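Local structure of gluconate kinase (Lactobacillus acidophilus, 3LL3) at residues Val42-Glu47 with Trp99-Ala104; His81-Leu86 with Tyr135-Leu140; Asp319-Ala324 with Leu404-Val409. The protein binds ATP and D-xylulose and probably transfers phosphate to a sugar or sugar acid, as carbohydrate kinases of the FGGY family do. All blocks are in the same frame, centred on the assembly; numbering follows the deposited sequence.

Contact 1. Residues Val42-Glu47 with Trp99-Ala104. With XUL (D-xylulose), chain E.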
loop_
_atom_site.group_PDB
_atom_site.type_symbol
_atom_site.label_atom_id
_atom_site.label_comp_id
_atom_site.label_asym_id
_atom_site.label_seq_id
_atom_site.Cartn_x
_atom_site.Cartn_y
_atom_site.Cartn_z
ATOM N N VAL A 42 -2.913 -16.388 -22.975
ATOM C CA VAL A 42 -3.211 -15.267 -22.087
ATOM C C VAL A 42 -3.927 -14.152 -22.834
ATOM O O VAL A 42 -3.514 -13.760 -23.931
ATOM C CB VAL A 42 -1.932 -14.690 -21.451
ATOM C CG1 VAL A 42 -1.698 -15.298 -20.071
ATOM C CG2 VAL A 42 -0.739 -14.912 -22.365
ATOM N N GLY A 43 -5.003 -13.649 -22.239
ATOM C CA GLY A 43 -5.797 -12.604 -22.856
ATOM C C GLY A 43 -6.916 -13.154 -23.727
ATOM O O GLY A 43 -7.847 -12.428 -24.099
ATOM N N GLN A 44 -6.833 -14.438 -24.058
ATOM C CA GLN A 44 -7.886 -15.053 -24.852
ATOM C C GLN A 44 -9.126 -15.344 -24.012
ATOM O O GLN A 44 -9.032 -15.802 -22.869
ATOM C CB GLN A 44 -7.409 -16.321 -25.562
ATOM C CG GLN A 44 -8.342 -16.708 -26.709
ATOM C CD GLN A 44 -8.037 -18.062 -27.322
ATOM O OE1 GLN A 44 -7.221 -18.827 -26.809
ATOM N NE2 GLN A 44 -8.707 -18.367 -28.423
ATOM N N ALA A 45 -10.290 -15.074 -24.590
ATOM C CA ALA A 45 -11.550 -15.253 -23.889
ATOM C C ALA A 45 -12.684 -15.441 -24.887
ATOM O O ALA A 45 -13.348 -14.477 -25.275
ATOM C CB ALA A 45 -11.816 -14.057 -22.980
ATOM N N GLU A 46 -12.882 -16.686 -25.316
ATOM C CA GLU A 46 -13.874 -17.017 -26.336
ATOM C C GLU A 46 -14.834 -18.061 -25.793
ATOM O O GLU A 46 -14.521 -18.771 -24.835
ATOM C CB GLU A 46 -13.202 -17.582 -27.593
ATOM C CG GLU A 46 -12.177 -16.666 -28.245
ATOM C CD GLU A 46 -11.555 -17.281 -29.496
ATOM O OE1 GLU A 46 -11.885 -18.439 -29.832
ATOM O OE2 GLU A 46 -10.741 -16.604 -30.148
ATOM N N GLU A 47 -16.008 -18.155 -26.395
ATOM C CA GLU A 47 -16.866 -19.292 -26.113
ATOM C C GLU A 47 -17.503 -19.790 -27.395
ATOM O O GLU A 47 -17.614 -19.047 -28.378
ATOM C CB GLU A 47 -17.902 -18.976 -25.022
ATOM C CG GLU A 47 -18.478 -17.578 -25.070
ATOM C CD GLU A 47 -19.095 -17.136 -23.738
ATOM O OE1 GLU A 47 -20.078 -16.365 -23.771
ATOM O OE2 GLU A 47 -18.606 -17.548 -22.666
ATOM N N TRP A 99 -16.319 -9.899 -24.400
ATOM C CA TRP A 99 -15.831 -8.595 -23.998
ATOM C C TRP A 99 -14.453 -8.718 -23.342
ATOM O O TRP A 99 -13.651 -7.810 -23.454
ATOM C CB TRP A 99 -16.810 -7.916 -23.038
ATOM C CG TRP A 99 -16.835 -8.578 -21.710
ATOM C CD1 TRP A 99 -17.632 -9.621 -21.327
ATOM C CD2 TRP A 99 -16.003 -8.274 -20.589
ATOM N NE1 TRP A 99 -17.349 -9.976 -20.033
ATOM C CE2 TRP A 99 -16.354 -9.163 -19.556
ATOM C CE3 TRP A 99 -15.003 -7.326 -20.357
ATOM C CZ2 TRP A 99 -15.737 -9.138 -18.301
ATOM C CZ3 TRP A 99 -14.394 -7.301 -19.122
ATOM C CH2 TRP A 99 -14.764 -8.200 -18.105
ATOM N N ALA A 100 -14.179 -9.844 -22.680
ATOM C CA ALA A 100 -12.950 -9.988 -21.879
ATOM C C ALA A 100 -11.689 -10.350 -22.674
ATOM O O ALA A 100 -10.590 -10.395 -22.122
ATOM C CB ALA A 100 -13.165 -10.995 -20.719
ATOM N N ASP A 101 -11.847 -10.609 -23.966
ATOM C CA ASP A 101 -10.720 -10.981 -24.815
ATOM C C ASP A 101 -9.897 -9.739 -25.097
ATOM O O ASP A 101 -10.442 -8.725 -25.507
ATOM C CB ASP A 101 -11.232 -11.562 -26.130
ATOM C CG ASP A 101 -10.162 -12.313 -26.887
ATOM O OD1 ASP A 101 -10.249 -13.555 -26.957
ATOM O OD2 ASP A 101 -9.227 -11.666 -27.392
ATOM N N ASN A 102 -8.592 -9.791 -24.886
ATOM C CA ASN A 102 -7.816 -8.566 -25.067
ATOM C C ASN A 102 -6.931 -8.543 -26.321
ATOM O O ASN A 102 -5.953 -7.790 -26.400
ATOM C CB ASN A 102 -7.030 -8.223 -23.795
ATOM C CG ASN A 102 -6.002 -9.275 -23.446
ATOM O OD1 ASN A 102 -5.304 -9.799 -24.318
ATOM N ND2 ASN A 102 -5.887 -9.580 -22.156
ATOM N N CYS A 103 -7.295 -9.352 -27.310
ATOM C CA CYS A 103 -6.494 -9.462 -28.528
ATOM C C CYS A 103 -6.215 -8.105 -29.171
ATOM O O CYS A 103 -5.158 -7.916 -29.779
ATOM C CB CYS A 103 -7.156 -10.414 -29.533
ATOM S SG CYS A 103 -8.790 -9.879 -30.180
ATOM N N ALA A 104 -7.150 -7.165 -29.017
ATOM C CA ALA A 104 -7.063 -5.844 -29.651
ATOM C C ALA A 104 -6.341 -4.787 -28.820
ATOM O O ALA A 104 -6.379 -3.598 -29.142
ATOM C CB ALA A 104 -8.460 -5.338 -30.008
HETATM C C1 XUL E . -21.495 -3.254 -19.743
HETATM C C2 XUL E . -20.035 -3.509 -20.157
HETATM C C3 XUL E . -19.384 -4.899 -19.918
HETATM C C4 XUL E . -20.357 -6.046 -19.579
HETATM C C5 XUL E . -21.214 -6.507 -20.773
HETATM O O1 XUL E . -21.540 -2.300 -18.710
HETATM O O2 XUL E . -19.387 -2.601 -20.623
HETATM O O3 XUL E . -18.485 -4.812 -18.840
HETATM O O4 XUL E . -19.583 -7.134 -19.128
HETATM O O5 XUL E . -21.663 -7.829 -20.598
HETATM O O HOH W 1 -9.289 -14.726 -29.106
#

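Contact 2. Residues His81-Leu86 with Tyr135-Leu140. With XUL (D-xylulose), chain E.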
loop_
_atom_site.group_PDB
_atom_site.type_symbol
_atom_site.label_atom_id
_atom_site.label_comp_id
_atom_site.label_asym_id
_atom_site.label_seq_id
_atom_site.Cartn_x
_atom_site.Cartn_y
_atom_site.Cartn_z
ATOM N N HIS A 81 -20.741 -6.688 -26.219
ATOM C CA HIS A 81 -19.428 -6.542 -26.830
ATOM C C HIS A 81 -18.905 -7.822 -27.487
ATOM O O HIS A 81 -17.764 -7.856 -27.940
ATOM C CB HIS A 81 -18.394 -6.036 -25.804
ATOM C CG HIS A 81 -18.876 -4.898 -24.952
ATOM N ND1 HIS A 81 -19.373 -3.722 -25.479
ATOM C CD2 HIS A 81 -18.915 -4.748 -23.606
ATOM C CE1 HIS A 81 -19.720 -2.912 -24.494
ATOM N NE2 HIS A 81 -19.448 -3.507 -23.348
ATOM N N SER A 82 -19.716 -8.871 -27.541
ATOM C CA SER A 82 -19.254 -10.115 -28.148
ATOM C C SER A 82 -19.251 -9.979 -29.675
ATOM O O SER A 82 -20.003 -9.193 -30.241
ATOM C CB SER A 82 -20.106 -11.315 -27.724
ATOM O OG SER A 82 -21.376 -11.323 -28.376
ATOM N N LEU A 83 -18.395 -10.754 -30.326
ATOM C CA LEU A 83 -18.215 -10.648 -31.761
ATOM C C LEU A 83 -18.065 -12.033 -32.370
ATOM O O LEU A 83 -17.255 -12.838 -31.916
ATOM C CB LEU A 83 -16.981 -9.803 -32.072
ATOM C CG LEU A 83 -16.699 -9.620 -33.564
ATOM C CD1 LEU A 83 -17.914 -8.976 -34.227
ATOM C CD2 LEU A 83 -15.445 -8.782 -33.779
ATOM N N ILE A 84 -18.860 -12.293 -33.400
ATOM C CA ILE A 84 -18.868 -13.578 -34.088
ATOM C C ILE A 84 -18.938 -13.339 -35.585
ATOM O O ILE A 84 -19.766 -12.541 -36.036
ATOM C CB ILE A 84 -20.140 -14.369 -33.757
ATOM C CG1 ILE A 84 -20.250 -14.643 -32.256
ATOM C CG2 ILE A 84 -20.212 -15.658 -34.587
ATOM C CD1 ILE A 84 -21.599 -15.200 -31.858
ATOM N N GLY A 85 -18.110 -14.051 -36.353
ATOM C CA GLY A 85 -18.142 -13.951 -37.808
ATOM C C GLY A 85 -18.834 -15.129 -38.496
ATOM O O GLY A 85 -18.566 -16.289 -38.184
ATOM N N LEU A 86 -19.728 -14.827 -39.432
ATOM C CA LEU A 86 -20.365 -15.847 -40.258
ATOM C C LEU A 86 -19.867 -15.752 -41.705
ATOM O O LEU A 86 -19.688 -14.656 -42.218
ATOM C CB LEU A 86 -21.885 -15.662 -40.253
ATOM C CG LEU A 86 -22.612 -15.735 -38.904
ATOM C CD1 LEU A 86 -24.097 -15.602 -39.141
ATOM C CD2 LEU A 86 -22.281 -17.030 -38.178
ATOM N N TYR A 135 -12.727 -2.494 -32.250
ATOM C CA TYR A 135 -11.284 -2.724 -32.091
ATOM C C TYR A 135 -10.908 -4.159 -32.426
ATOM O O TYR A 135 -9.833 -4.426 -32.975
ATOM C CB TYR A 135 -10.833 -2.377 -30.668
ATOM C CG TYR A 135 -10.968 -0.915 -30.361
ATOM C CD1 TYR A 135 -10.220 0.015 -31.060
ATOM C CD2 TYR A 135 -11.843 -0.461 -29.380
ATOM C CE1 TYR A 135 -10.323 1.367 -30.801
ATOM C CE2 TYR A 135 -11.963 0.893 -29.110
ATOM C CZ TYR A 135 -11.190 1.804 -29.834
ATOM O OH TYR A 135 -11.283 3.152 -29.604
ATOM N N LYS A 136 -11.801 -5.081 -32.111
ATOM C CA LYS A 136 -11.585 -6.477 -32.462
ATOM C C LYS A 136 -11.608 -6.681 -33.979
ATOM O O LYS A 136 -10.853 -7.500 -34.501
ATOM C CB LYS A 136 -12.638 -7.365 -31.797
ATOM C CG LYS A 136 -12.524 -7.381 -30.265
ATOM C CD LYS A 136 -13.646 -8.188 -29.628
ATOM C CE LYS A 136 -13.586 -8.139 -28.098
ATOM N NZ LYS A 136 -14.930 -8.493 -27.547
ATOM N N LEU A 137 -12.490 -5.956 -34.669
ATOM C CA LEU A 137 -12.613 -6.049 -36.124
ATOM C C LEU A 137 -11.374 -5.476 -36.809
ATOM O O LEU A 137 -10.866 -6.054 -37.765
ATOM C CB LEU A 137 -13.857 -5.306 -36.615
ATOM C CG LEU A 137 -15.198 -5.957 -36.309
ATOM C CD1 LEU A 137 -16.337 -4.969 -36.551
ATOM C CD2 LEU A 137 -15.366 -7.222 -37.159
ATOM N N LEU A 138 -10.896 -4.341 -36.298
ATOM C CA LEU A 138 -9.665 -3.739 -36.765
ATOM C C LEU A 138 -8.484 -4.695 -36.587
ATOM O O LEU A 138 -7.640 -4.825 -37.487
ATOM C CB LEU A 138 -9.405 -2.439 -36.017
ATOM C CG LEU A 138 -10.316 -1.275 -36.390
ATOM C CD1 LEU A 138 -10.035 -0.097 -35.491
ATOM C CD2 LEU A 138 -10.093 -0.895 -37.849
ATOM N N TRP A 139 -8.422 -5.358 -35.432
ATOM C CA TRP A 139 -7.372 -6.345 -35.185
ATOM C C TRP A 139 -7.491 -7.521 -36.152
ATOM O O TRP A 139 -6.500 -7.956 -36.741
ATOM C CB TRP A 139 -7.431 -6.867 -33.754
ATOM C CG TRP A 139 -6.287 -7.794 -33.429
ATOM C CD1 TRP A 139 -5.012 -7.436 -33.076
ATOM C CD2 TRP A 139 -6.315 -9.227 -33.422
ATOM N NE1 TRP A 139 -4.250 -8.562 -32.853
ATOM C CE2 TRP A 139 -5.027 -9.671 -33.053
ATOM C CE3 TRP A 139 -7.307 -10.176 -33.673
ATOM C CZ2 TRP A 139 -4.706 -11.023 -32.945
ATOM C CZ3 TRP A 139 -6.984 -11.522 -33.572
ATOM C CH2 TRP A 139 -5.694 -11.931 -33.210
ATOM N N LEU A 140 -8.703 -8.043 -36.310
ATOM C CA LEU A 140 -8.929 -9.166 -37.223
ATOM C C LEU A 140 -8.533 -8.821 -38.662
ATOM O O LEU A 140 -7.903 -9.621 -39.357
ATOM C CB LEU A 140 -10.388 -9.611 -37.183
ATOM C CG LEU A 140 -10.834 -10.345 -35.910
ATOM C CD1 LEU A 140 -12.344 -10.401 -35.810
ATOM C CD2 LEU A 140 -10.248 -11.745 -35.877
HETATM C C1 XUL E . -21.495 -3.254 -19.743
HETATM C C2 XUL E . -20.035 -3.509 -20.157
HETATM C C3 XUL E . -19.384 -4.899 -19.918
HETATM C C4 XUL E . -20.357 -6.046 -19.579
HETATM C C5 XUL E . -21.214 -6.507 -20.773
HETATM O O1 XUL E . -21.540 -2.300 -18.710
HETATM O O2 XUL E . -19.387 -2.601 -20.623
HETATM O O3 XUL E . -18.485 -4.812 -18.840
HETATM O O4 XUL E . -19.583 -7.134 -19.128
HETATM O O5 XUL E . -21.663 -7.829 -20.598
#

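Contact 3. Residues Asp319-Ala324 with Leu404-Val409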
loop_
_atom_site.group_PDB
_atom_site.type_symbol
_atom_site.label_atom_id
_atom_site.label_comp_id
_atom_site.label_asym_id
_atom_site.label_seq_id
_atom_site.Cartn_x
_atom_site.Cartn_y
_atom_site.Cartn_z
ATOM N N ASP A 319 -17.203 -13.383 8.944
ATOM C CA ASP A 319 -16.085 -13.197 9.878
ATOM C C ASP A 319 -15.310 -11.930 9.492
ATOM O O ASP A 319 -14.951 -11.117 10.344
ATOM C CB ASP A 319 -15.121 -14.400 9.853
ATOM C CG ASP A 319 -15.722 -15.675 10.442
ATOM O OD1 ASP A 319 -16.666 -15.584 11.248
ATOM O OD2 ASP A 319 -15.234 -16.776 10.097
ATOM N N PHE A 320 -15.042 -11.781 8.194
ATOM C CA PHE A 320 -14.294 -10.633 7.696
ATOM C C PHE A 320 -15.029 -9.348 8.021
ATOM O O PHE A 320 -14.444 -8.408 8.550
ATOM C CB PHE A 320 -14.120 -10.763 6.179
ATOM C CG PHE A 320 -13.199 -9.741 5.570
ATOM C CD1 PHE A 320 -13.617 -8.443 5.369
ATOM C CD2 PHE A 320 -11.933 -10.092 5.162
ATOM C CE1 PHE A 320 -12.789 -7.506 4.783
ATOM C CE2 PHE A 320 -11.086 -9.147 4.572
ATOM C CZ PHE A 320 -11.523 -7.857 4.386
ATOM N N LEU A 321 -16.317 -9.303 7.684
ATOM C CA LEU A 321 -17.140 -8.141 7.964
ATOM C C LEU A 321 -17.139 -7.829 9.458
ATOM O O LEU A 321 -17.026 -6.674 9.861
ATOM C CB LEU A 321 -18.568 -8.401 7.492
ATOM C CG LEU A 321 -18.692 -8.544 5.979
ATOM C CD1 LEU A 321 -20.110 -8.929 5.607
ATOM C CD2 LEU A 321 -18.281 -7.242 5.302
ATOM N N ASP A 322 -17.278 -8.865 10.275
ATOM C CA ASP A 322 -17.270 -8.681 11.728
ATOM C C ASP A 322 -15.975 -7.990 12.162
ATOM O O ASP A 322 -15.998 -7.009 12.909
ATOM C CB ASP A 322 -17.438 -10.018 12.464
ATOM C CG ASP A 322 -18.854 -10.572 12.372
ATOM O OD1 ASP A 322 -19.798 -9.794 12.080
ATOM O OD2 ASP A 322 -19.017 -11.796 12.595
ATOM N N VAL A 323 -14.842 -8.485 11.678
ATOM C CA VAL A 323 -13.561 -7.887 12.074
ATOM C C VAL A 323 -13.427 -6.454 11.573
ATOM O O VAL A 323 -13.012 -5.557 12.319
ATOM C CB VAL A 323 -12.380 -8.715 11.583
ATOM C CG1 VAL A 323 -11.073 -8.038 11.962
ATOM C CG2 VAL A 323 -12.452 -10.125 12.166
ATOM N N ALA A 324 -13.780 -6.239 10.305
ATOM C CA ALA A 324 -13.700 -4.908 9.702
ATOM C C ALA A 324 -14.488 -3.887 10.516
ATOM O O ALA A 324 -14.049 -2.754 10.713
ATOM C CB ALA A 324 -14.200 -4.939 8.260
ATOM N N LEU A 404 -23.023 -6.443 -1.689
ATOM C CA LEU A 404 -23.919 -5.599 -0.911
ATOM C C LEU A 404 -24.916 -6.411 -0.088
ATOM O O LEU A 404 -25.976 -5.910 0.251
ATOM C CB LEU A 404 -24.711 -4.672 -1.831
ATOM C CG LEU A 404 -23.851 -3.865 -2.791
ATOM C CD1 LEU A 404 -24.725 -2.977 -3.666
ATOM C CD2 LEU A 404 -22.771 -3.061 -2.046
ATOM N N LYS A 405 -24.574 -7.648 0.242
ATOM C CA LYS A 405 -25.457 -8.496 1.026
ATOM C C LYS A 405 -25.688 -7.946 2.420
ATOM O O LYS A 405 -26.807 -7.915 2.885
ATOM C CB LYS A 405 -24.911 -9.920 1.148
ATOM C CG LYS A 405 -25.928 -10.880 1.770
ATOM C CD LYS A 405 -25.274 -12.130 2.348
ATOM C CE LYS A 405 -24.650 -12.985 1.267
ATOM N NZ LYS A 405 -25.566 -13.168 0.082
ATOM N N SER A 406 -24.616 -7.520 3.082
ATOM C CA SER A 406 -24.682 -7.164 4.489
ATOM C C SER A 406 -25.220 -5.758 4.710
ATOM O O SER A 406 -25.003 -4.866 3.901
ATOM C CB SER A 406 -23.293 -7.254 5.110
ATOM O OG SER A 406 -22.506 -6.184 4.622
ATOM N N ASP A 407 -25.915 -5.568 5.826
ATOM C CA ASP A 407 -26.284 -4.234 6.279
ATOM C C ASP A 407 -25.085 -3.301 6.431
ATOM O O ASP A 407 -25.192 -2.098 6.231
ATOM C CB ASP A 407 -26.995 -4.312 7.637
ATOM C CG ASP A 407 -28.423 -4.740 7.511
ATOM O OD1 ASP A 407 -28.906 -4.904 6.366
ATOM O OD2 ASP A 407 -29.059 -4.908 8.562
ATOM N N PHE A 408 -23.956 -3.843 6.860
ATOM C CA PHE A 408 -22.785 -3.016 7.077
ATOM C C PHE A 408 -22.334 -2.371 5.737
ATOM O O PHE A 408 -22.103 -1.158 5.638
ATOM C CB PHE A 408 -21.663 -3.853 7.696
ATOM C CG PHE A 408 -20.333 -3.146 7.738
ATOM C CD1 PHE A 408 -20.178 -1.982 8.469
ATOM C CD2 PHE A 408 -19.240 -3.647 7.046
ATOM C CE1 PHE A 408 -18.949 -1.312 8.498
ATOM C CE2 PHE A 408 -18.006 -3.000 7.079
ATOM C CZ PHE A 408 -17.861 -1.827 7.800
ATOM N N VAL A 409 -22.228 -3.186 4.708
ATOM C CA VAL A 409 -21.798 -2.657 3.406
ATOM C C VAL A 409 -22.863 -1.743 2.797
ATOM O O VAL A 409 -22.548 -0.715 2.222
ATOM C CB VAL A 409 -21.395 -3.780 2.440
ATOM C CG1 VAL A 409 -21.107 -3.236 1.009
ATOM C CG2 VAL A 409 -20.166 -4.501 2.992
#

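Contact 1. Residues Val42-Glu47 with Trp99-Ala104
Two carboxylates of the same charge, D101 and E46, come close together here, with OD1 of D101 4.4 Å from OE2 of E46. A single water lies between them and donates to both, so the pair is bridged rather than in contact. E46 has further partners: N95 donates to its OE1, and NE2 of Q44 comes down onto OE2 from above the carboxylate plane, while OE1 of Q44 turns to T40.

D101 supplies the side-chain half of the joining. Its CG is anti to the backbone N (chi1 -164°), and from there OD1 takes the N-H of A45 at 2.8 Å, met from above the carboxylate plane. OD2 points back into its own segment and accepts from C103 N at 3.0 Å, closing an Asx turn. One backbone bond runs the other way, from N102 N to G43 O (2.9 Å, 163°), and D101 CA adds a C-H contact to that same oxygen. The amide of N102 lies against the alpha carbon of G43, with ND2 3.1 Å from CA; a CB on G43 would run into OD1 of N102, and at phi 90° it would also press on the carbonyl oxygen of V42.

An alanine at D101 would probably leave the N-H groups of A45 and C103 without their carboxylate acceptor and the bridging water without one of its two carboxylate acceptors, loosening the turn.

On the apolar side, CB of A45 meets CB of A100 at 4.0 Å. A100 CB in turn sits over the centre of one face of the W99 indole, whose opposite face has O4 of D-xylulose above it, offset toward the rim (3.7 Å from NE1). The chemistry implies a loop fixed by two backbone N-H groups and a water at one carboxylate, donors that would probably offset the repulsion from E46.

Contact 2. Residues His81-Leu86 with Tyr135-Leu140
L83 gives up the most surface, and its CD2 does the touching. CG stands anti to the backbone N (chi1 -180°), and the methyl beyond it reaches the helix, lying 3.7 Å from K136 CB and equally near CD2 of L137. A third leucine, L140, offers its CD1 to the same methyl at 4.0 Å. L83 thus packs on one face of the helix, where K136 and L140 stand one turn apart, with W154 of strand 153-155 touching both L83 and L137.

K136 and L83 run alongside each other, pointing opposite ways. Extended beyond CG, the lysine carries NZ to the backbone oxygen of H81 (2.9 Å), which it meets 31° out of the carbonyl plane. The amine also hydrogen-bonds to the carbonyl oxygens of T98, I97 and M131, so a buried, probably charged nitrogen is satisfied by main-chain oxygens.

In the fold, the contact sets helix 133-143 against the chain at strand 84-86, the antiparallel partner of strand 153-155, within the FGGY N-terminal domain of the actin-like ATPase clan.

H81 gives its carbonyl oxygen to K136 and its ring to the sugar. NE2 donates to O2 of D-xylulose (2.9 Å, 163°), with the sugar's C2 at the ring edge, in plane. The other ring nitrogen, ND1, hydrogen-bonds to the carbonyl oxygen of G178.

Contact 3. Residues Asp319-Ala324 with Leu404-Val409
L321 meets three residues of the second segment, S406, F408 and V409, through its two terminal methyls. Its CG is anti to the carbonyl carbon (chi1 -66°), and the branches divide the work. CD1 goes to S406, lying 3.6 Å from CB and 3.8 Å from OG, a van der Waals approach. CD2 faces the start of helix 407-417: it is 4.0 Å from CG2 of V409, whose side chain crosses that of L321 at about a right angle. The same methyl lies 4.1 Å from CD2 of F408, at the edge of the phenyl ring and near its plane, so the leucine touches the rim and not the face.

Three residues on, almost a turn later, A324 presents its CB to CE2 of F408 at 4.4 Å, an oblique and looser approach. L321 and A324 therefore form a short apolar ridge against F408. Helix 365-388 lies next to both sides of this end: A324 touches I373 and F408 touches R370.

The partner segment is held in shape by its own cap. S406 is the N-cap of helix 407-417, with OG placed between the backbone N and the carbonyl carbon (chi1 72°), where it accepts from V409 N at 3.0 Å and 165°. That bond uses the hydroxyl oxygen as acceptor and secures the first turn, which carries F408 and V409.

L321 also touches ATP and belongs to its pocket, as do G401, G402 and F403, which lead into L404 after strand 396-400. The arrangement, a glycine-containing turn between a strand and an N-capped helix, packed against a second helix beside the nucleotide, is consistent with the ATP site of the C-terminal domain in the actin-like ATPase fold.

In the fold
Contacts 1 and 2 are neighbours in the N-terminal domain, their centres about 11 Å apart, and they touch directly: W99 CB packs on H81 CB, and C103 on W139. Their segments alternate along the chain, and both reach D-xylulose. Contact 1, partly buried, is mostly loop, joined largely by polar bonds and a water; contact 2, fully buried, sets the strand 84-86 region on a helix with leucines and one lysine. Contact 3, largely buried, lies in the C-terminal domain at the ATP, its centre about 34 and 41 Å from those of contacts 1 and 2. It sets helix 317-325 against the capped start of helix 407-417 by van der Waals packing.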